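PDB 5Y6T: endo-1,4-beta-mannanase from Eisenia fetida, which probably hydrolyses internal beta-1,4-mannosidic linkages of mannan polysaccharides, as a cold-adapted glycoside hydrolase of family GH5. Local coordinates for residues P279-N284 against D304-T309; G296-S301 against D310-A315. All coordinates share one frame; numbering follows the deposited sequence.

Contact 1: P279-N284 against D304-T309; sequences PLLVPN and DGRSIT
In the (beta/alpha)8 barrel expected of a GH5 enzyme, the long loop between strands 262-266 and 293-297 meets the lead-in to helix 308-317 where Arg306 reaches Leu280 and Leu281. No direct hydrogen bond crosses: Leu280 O lies 3.5 Å from Arg306 NH1, at a poor angle. Two waters make the link instead, each donating to Leu280 O and accepting from Arg306 NH1, so the same pair of atoms is bridged twice. Both waters sit at the edge of the guanidinium, in its plane. The CD1 methyl of Leu281 comes over one face of that group, off its centre, 3.7 Å from Arg306 NH2. Within its own segment the guanidinium is held in orientation by Asp304, gripped side-on: Arg306 NE meets Asp304 OD1 at 2.8 Å and Arg306 NH2 meets Asp304 OD2 at 2.9 Å, the former bond nearly straight at 167°. Asp304 OD1 also accepts from the backbone N of Arg306, closing an Asx turn; its two donors arrive from opposite faces of the carboxylate. A bend at chi3 (64°) lets the arginine chain offer NE and NH2 to the aspartate while NH1 faces the loop. Around this partly buried bridge, Leu280 packs on Ile295 of strand 293-297 and on Gln311 of helix 308-317, and Val282 O accepts hydrogen bonds from Tyr320 and, probably, from Trp314 of that helix.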
loop_
_atom_site.group_PDB
_atom_site.type_symbol
_atom_site.label_atom_id
_atom_site.label_comp_id
_atom_site.label_asym_id
_atom_site.label_seq_id
_atom_site.Cartn_x
_atom_site.Cartn_y
_atom_site.Cartn_z
ATOM N N PRO A 279 -5.033 -15.179 -2.052
ATOM C CA PRO A 279 -5.697 -14.565 -3.181
ATOM C C PRO A 279 -5.197 -15.001 -4.527
ATOM O O PRO A 279 -5.908 -14.764 -5.543
ATOM C CB PRO A 279 -5.515 -13.072 -2.952
ATOM C CG PRO A 279 -4.240 -12.950 -2.138
ATOM C CD PRO A 279 -4.302 -14.168 -1.240
ATOM N N LEU A 280 -4.029 -15.628 -4.583
ATOM C CA LEU A 280 -3.635 -16.258 -5.845
ATOM C C LEU A 280 -4.235 -17.653 -6.091
ATOM O O LEU A 280 -4.135 -18.172 -7.211
ATOM C CB LEU A 280 -2.131 -16.321 -5.924
ATOM C CG LEU A 280 -1.407 -15.008 -6.199
ATOM C CD1 LEU A 280 0.083 -15.188 -6.051
ATOM C CD2 LEU A 280 -1.717 -14.469 -7.602
ATOM N N LEU A 281 -5.007 -18.156 -5.126
ATOM C CA LEU A 281 -5.673 -19.473 -5.228
ATOM C C LEU A 281 -7.164 -19.449 -5.233
ATOM O O LEU A 281 -7.819 -20.452 -5.604
ATOM C CB LEU A 281 -5.187 -20.392 -4.107
ATOM C CG LEU A 281 -3.853 -21.132 -4.358
ATOM C CD1 LEU A 281 -2.682 -20.207 -4.501
ATOM C CD2 LEU A 281 -3.628 -22.160 -3.252
ATOM N N VAL A 282 -7.767 -18.347 -4.741
ATOM C CA VAL A 282 -9.215 -18.210 -4.683
ATOM C C VAL A 282 -9.601 -16.960 -5.441
ATOM O O VAL A 282 -8.808 -15.989 -5.506
ATOM C CB VAL A 282 -9.751 -18.153 -3.256
ATOM C CG1 VAL A 282 -9.313 -19.379 -2.447
ATOM C CG2 VAL A 282 -9.357 -16.870 -2.557
ATOM N N PRO A 283 -10.788 -16.950 -6.028
ATOM C CA PRO A 283 -11.321 -15.728 -6.642
ATOM C C PRO A 283 -11.731 -14.708 -5.605
ATOM O O PRO A 283 -12.129 -15.063 -4.499
ATOM C CB PRO A 283 -12.482 -16.213 -7.465
ATOM C CG PRO A 283 -12.926 -17.458 -6.790
ATOM C CD PRO A 283 -11.747 -18.077 -6.107
ATOM N N ASN A 284 -11.532 -13.439 -5.914
ATOM C CA ASN A 284 -11.740 -12.345 -4.961
ATOM C C ASN A 284 -13.215 -12.375 -4.410
ATOM O O ASN A 284 -13.475 -11.983 -3.288
ATOM C CB ASN A 284 -11.468 -11.030 -5.613
ATOM C CG ASN A 284 -11.648 -9.891 -4.662
ATOM O OD1 ASN A 284 -11.167 -9.940 -3.542
ATOM N ND2 ASN A 284 -12.400 -8.937 -5.048
ATOM N N ASP A 304 4.940 -20.844 -5.009
ATOM C CA ASP A 304 4.899 -22.309 -4.844
ATOM C C ASP A 304 5.377 -23.016 -6.107
ATOM O O ASP A 304 5.089 -24.232 -6.272
ATOM C CB ASP A 304 3.454 -22.762 -4.475
ATOM C CG ASP A 304 2.458 -22.581 -5.607
ATOM O OD1 ASP A 304 2.748 -21.844 -6.587
ATOM O OD2 ASP A 304 1.347 -23.111 -5.429
ATOM N N GLY A 305 6.045 -22.255 -6.998
ATOM C CA GLY A 305 6.449 -22.763 -8.345
ATOM C C GLY A 305 5.667 -22.224 -9.544
ATOM O O GLY A 305 6.129 -22.311 -10.689
ATOM N N ARG A 306 4.460 -21.661 -9.330
ATOM C CA ARG A 306 3.713 -21.129 -10.407
ATOM C C ARG A 306 4.505 -19.928 -10.971
ATOM O O ARG A 306 5.315 -19.330 -10.308
ATOM C CB ARG A 306 2.309 -20.692 -9.997
ATOM C CG ARG A 306 2.264 -19.586 -8.964
ATOM C CD ARG A 306 0.852 -19.417 -8.387
ATOM N NE ARG A 306 0.468 -20.633 -7.679
ATOM C CZ ARG A 306 -0.742 -21.164 -7.634
ATOM N NH1 ARG A 306 -1.780 -20.561 -8.177
ATOM N NH2 ARG A 306 -0.918 -22.289 -6.959
ATOM N N SER A 307 4.259 -19.588 -12.227
ATOM C CA SER A 307 5.054 -18.570 -12.868
ATOM C C SER A 307 4.474 -17.194 -12.551
ATOM O O SER A 307 3.269 -17.071 -12.225
ATOM C CB SER A 307 5.064 -18.711 -14.363
ATOM O OG SER A 307 3.806 -18.422 -14.870
ATOM N N ILE A 308 5.326 -16.190 -12.724
ATOM C CA ILE A 308 4.897 -14.785 -12.614
ATOM C C ILE A 308 3.691 -14.484 -13.527
ATOM O O ILE A 308 2.759 -13.730 -13.175
ATOM C CB ILE A 308 6.060 -13.822 -12.936
ATOM C CG1 ILE A 308 5.684 -12.393 -12.463
ATOM C CG2 ILE A 308 6.467 -13.850 -14.435
ATOM C CD1 ILE A 308 5.860 -12.204 -10.979
ATOM N N THR A 309 3.664 -15.064 -14.727
ATOM C CA THR A 309 2.547 -14.827 -15.640
ATOM C C THR A 309 1.268 -15.441 -15.093
ATOM O O THR A 309 0.191 -14.875 -15.251
ATOM C CB THR A 309 2.936 -15.358 -17.039
ATOM O OG1 THR A 309 3.993 -14.513 -17.551
ATOM C CG2 THR A 309 1.780 -15.349 -17.965
HETATM O O HOH W 1 -2.185 -17.920 -9.245
HETATM O O HOH W 2 -4.682 -20.455 -8.754
#

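Contact 2: G296-S301 against D310-A315; sequences GEFSQS and DQFDWA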
loop_
_atom_site.group_PDB
_atom_site.type_symbol
_atom_site.label_atom_id
_atom_site.label_comp_id
_atom_site.label_asym_id
_atom_site.label_seq_id
_atom_site.Cartn_x
_atom_site.Cartn_y
_atom_site.Cartn_z
ATOM N N GLY A 296 -1.474 -6.828 -3.634
ATOM C CA GLY A 296 -0.495 -5.705 -3.539
ATOM C C GLY A 296 0.967 -6.126 -3.473
ATOM O O GLY A 296 1.865 -5.304 -3.586
ATOM N N GLU A 297 1.215 -7.413 -3.154
ATOM C CA GLU A 297 2.536 -8.016 -3.245
ATOM C C GLU A 297 2.388 -9.532 -3.491
ATOM O O GLU A 297 1.522 -10.185 -2.921
ATOM C CB GLU A 297 3.308 -7.908 -1.954
ATOM C CG GLU A 297 3.684 -6.515 -1.443
ATOM C CD GLU A 297 4.542 -6.509 -0.179
ATOM O OE1 GLU A 297 5.135 -7.620 0.155
ATOM O OE2 GLU A 297 4.643 -5.419 0.490
ATOM N N PHE A 298 3.310 -10.047 -4.282
ATOM C CA PHE A 298 3.532 -11.487 -4.513
ATOM C C PHE A 298 4.782 -11.578 -5.342
ATOM O O PHE A 298 5.256 -10.596 -5.890
ATOM C CB PHE A 298 2.381 -12.131 -5.296
ATOM C CG PHE A 298 2.102 -11.487 -6.610
ATOM C CD1 PHE A 298 1.345 -10.309 -6.736
ATOM C CD2 PHE A 298 2.710 -11.942 -7.751
ATOM C CE1 PHE A 298 1.125 -9.724 -7.974
ATOM C CE2 PHE A 298 2.537 -11.324 -8.964
ATOM C CZ PHE A 298 1.787 -10.202 -9.092
ATOM N N SER A 299 5.316 -12.796 -5.507
ATOM C CA SER A 299 6.467 -12.917 -6.393
ATOM C C SER A 299 6.547 -14.385 -6.809
ATOM O O SER A 299 5.940 -15.264 -6.169
ATOM C CB SER A 299 7.735 -12.491 -5.698
ATOM O OG SER A 299 8.097 -13.364 -4.662
ATOM N N GLN A 300 7.237 -14.621 -7.920
ATOM C CA GLN A 300 7.462 -15.950 -8.388
ATOM C C GLN A 300 8.385 -16.691 -7.388
ATOM O O GLN A 300 8.147 -17.860 -6.986
ATOM C CB GLN A 300 8.038 -15.895 -9.816
ATOM C CG GLN A 300 8.228 -17.304 -10.435
ATOM C CD GLN A 300 8.795 -17.150 -11.816
ATOM O OE1 GLN A 300 8.073 -16.782 -12.738
ATOM N NE2 GLN A 300 10.072 -17.389 -11.973
ATOM N N SER A 301 9.455 -16.014 -7.019
ATOM C CA SER A 301 10.413 -16.572 -6.046
ATOM C C SER A 301 9.764 -16.850 -4.705
ATOM O O SER A 301 10.168 -17.771 -3.982
ATOM C CB SER A 301 11.657 -15.712 -5.834
ATOM O OG SER A 301 11.362 -14.374 -5.511
ATOM N N ASP A 310 1.375 -16.655 -14.527
ATOM C CA ASP A 310 0.231 -17.287 -13.883
ATOM C C ASP A 310 -0.385 -16.373 -12.783
ATOM O O ASP A 310 -1.620 -16.311 -12.642
ATOM C CB ASP A 310 0.622 -18.595 -13.195
ATOM C CG ASP A 310 0.924 -19.735 -14.158
ATOM O OD1 ASP A 310 0.457 -19.721 -15.343
ATOM O OD2 ASP A 310 1.713 -20.592 -13.681
ATOM N N GLN A 311 0.476 -15.706 -12.035
ATOM C CA GLN A 311 0.040 -14.915 -10.933
ATOM C C GLN A 311 -0.669 -13.654 -11.427
ATOM O O GLN A 311 -1.792 -13.360 -11.001
ATOM C CB GLN A 311 1.240 -14.602 -10.065
ATOM C CG GLN A 311 1.897 -15.790 -9.383
ATOM C CD GLN A 311 3.210 -15.496 -8.725
ATOM O OE1 GLN A 311 4.057 -14.761 -9.275
ATOM N NE2 GLN A 311 3.423 -16.041 -7.516
ATOM N N PHE A 312 -0.057 -12.901 -12.338
ATOM C CA PHE A 312 -0.746 -11.718 -12.926
ATOM C C PHE A 312 -2.020 -12.120 -13.630
ATOM O O PHE A 312 -3.073 -11.411 -13.500
ATOM C CB PHE A 312 0.114 -10.965 -13.897
ATOM C CG PHE A 312 1.101 -10.030 -13.228
ATOM C CD1 PHE A 312 2.345 -10.474 -12.829
ATOM C CD2 PHE A 312 0.782 -8.681 -13.093
ATOM C CE1 PHE A 312 3.265 -9.613 -12.229
ATOM C CE2 PHE A 312 1.670 -7.800 -12.463
ATOM C CZ PHE A 312 2.946 -8.236 -12.083
ATOM N N ASP A 313 -2.000 -13.260 -14.312
ATOM C CA ASP A 313 -3.195 -13.717 -14.999
ATOM C C ASP A 313 -4.358 -13.973 -14.010
ATOM O O ASP A 313 -5.493 -13.665 -14.290
ATOM C CB ASP A 313 -2.931 -14.974 -15.887
ATOM C CG ASP A 313 -4.084 -15.226 -16.852
ATOM O OD1 ASP A 313 -4.175 -14.463 -17.858
ATOM O OD2 ASP A 313 -4.963 -16.073 -16.539
ATOM N N TRP A 314 -4.063 -14.617 -12.909
ATOM C CA TRP A 314 -5.047 -14.969 -11.912
ATOM C C TRP A 314 -5.661 -13.678 -11.387
ATOM O O TRP A 314 -6.844 -13.561 -11.269
ATOM C CB TRP A 314 -4.400 -15.755 -10.790
ATOM C CG TRP A 314 -5.388 -16.160 -9.741
ATOM C CD1 TRP A 314 -5.714 -15.507 -8.602
ATOM C CD2 TRP A 314 -6.240 -17.316 -9.801
ATOM N NE1 TRP A 314 -6.749 -16.151 -7.953
ATOM C CE2 TRP A 314 -7.058 -17.292 -8.667
ATOM C CE3 TRP A 314 -6.378 -18.384 -10.738
ATOM C CZ2 TRP A 314 -8.017 -18.327 -8.378
ATOM C CZ3 TRP A 314 -7.325 -19.394 -10.470
ATOM C CH2 TRP A 314 -8.169 -19.325 -9.308
ATOM N N ALA A 315 -4.817 -12.689 -11.054
ATOM C CA ALA A 315 -5.323 -11.447 -10.473
ATOM C C ALA A 315 -6.330 -10.780 -11.426
ATOM O O ALA A 315 -7.387 -10.312 -11.032
ATOM C CB ALA A 315 -4.187 -10.513 -10.213
#
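Gln311 NE2 donates to the backbone carbonyl O of Ser299 at 3.0 Å, an almost straight bond (172°) that ties helix 308-317 to the segment leaving strand 293-297. The donor stands well above the carbonyl plane of Ser299, while the acceptor lies in the amide plane of Gln311. With chi2 at 170° the glutamine stretches out alongside Phe298, the two side chains running in opposite senses. Gln311 OE1 thus lies at the ring edge, 3.5 Å from Phe298 CD2, and the CB of Gln311 also touches the ring, 3.7 Å from Phe298 CE2. One corner further round, Phe298 CZ points onto a face of Phe312, 3.5 Å from Phe312 CE1. This is a T-shaped stack, with Phe298 giving the edge, centroids 5.1 Å apart and ring planes at 75°. Were Gln311 an alanine, the Ser299 carbonyl would probably lose this donor and a gap would open beside the edge of Phe298. Gln300 N is bonded to Asp336 rather than to Gln311. Here a helix packs back on the barrel strands, a beta/alpha unit of strand 293-297 and helix 308-317 consistent with the (beta/alpha)8 fold of GH5. The aromatic pair is wedged between helix and barrel wall: both rings touch Ala323 of strand 322-325, and Phe312 also meets Ser25 of strand 20-28 and Leu345 and Leu348 of helix 338-348.

Both contacts involve helix 308-317, contact 1 through the turn that leads into it. Contact 2 is the buried one, fastening the helix to the end of strand 293-297 through aromatic rings and one amide bond; contact 1 lies nearer the surface, where two waters carry the polar link, an ion pair inside 304-309 only sets the arginine's orientation, and the main apolar touch is a leucine methyl over a guanidinium. Their segments alternate along the chain and are stitched together directly: Gln300 OE1 is 2.8 Å from Ile308 N at the helix start, a probable hydrogen bond. Gln311, central to contact 2, also packs against Arg306 of contact 1.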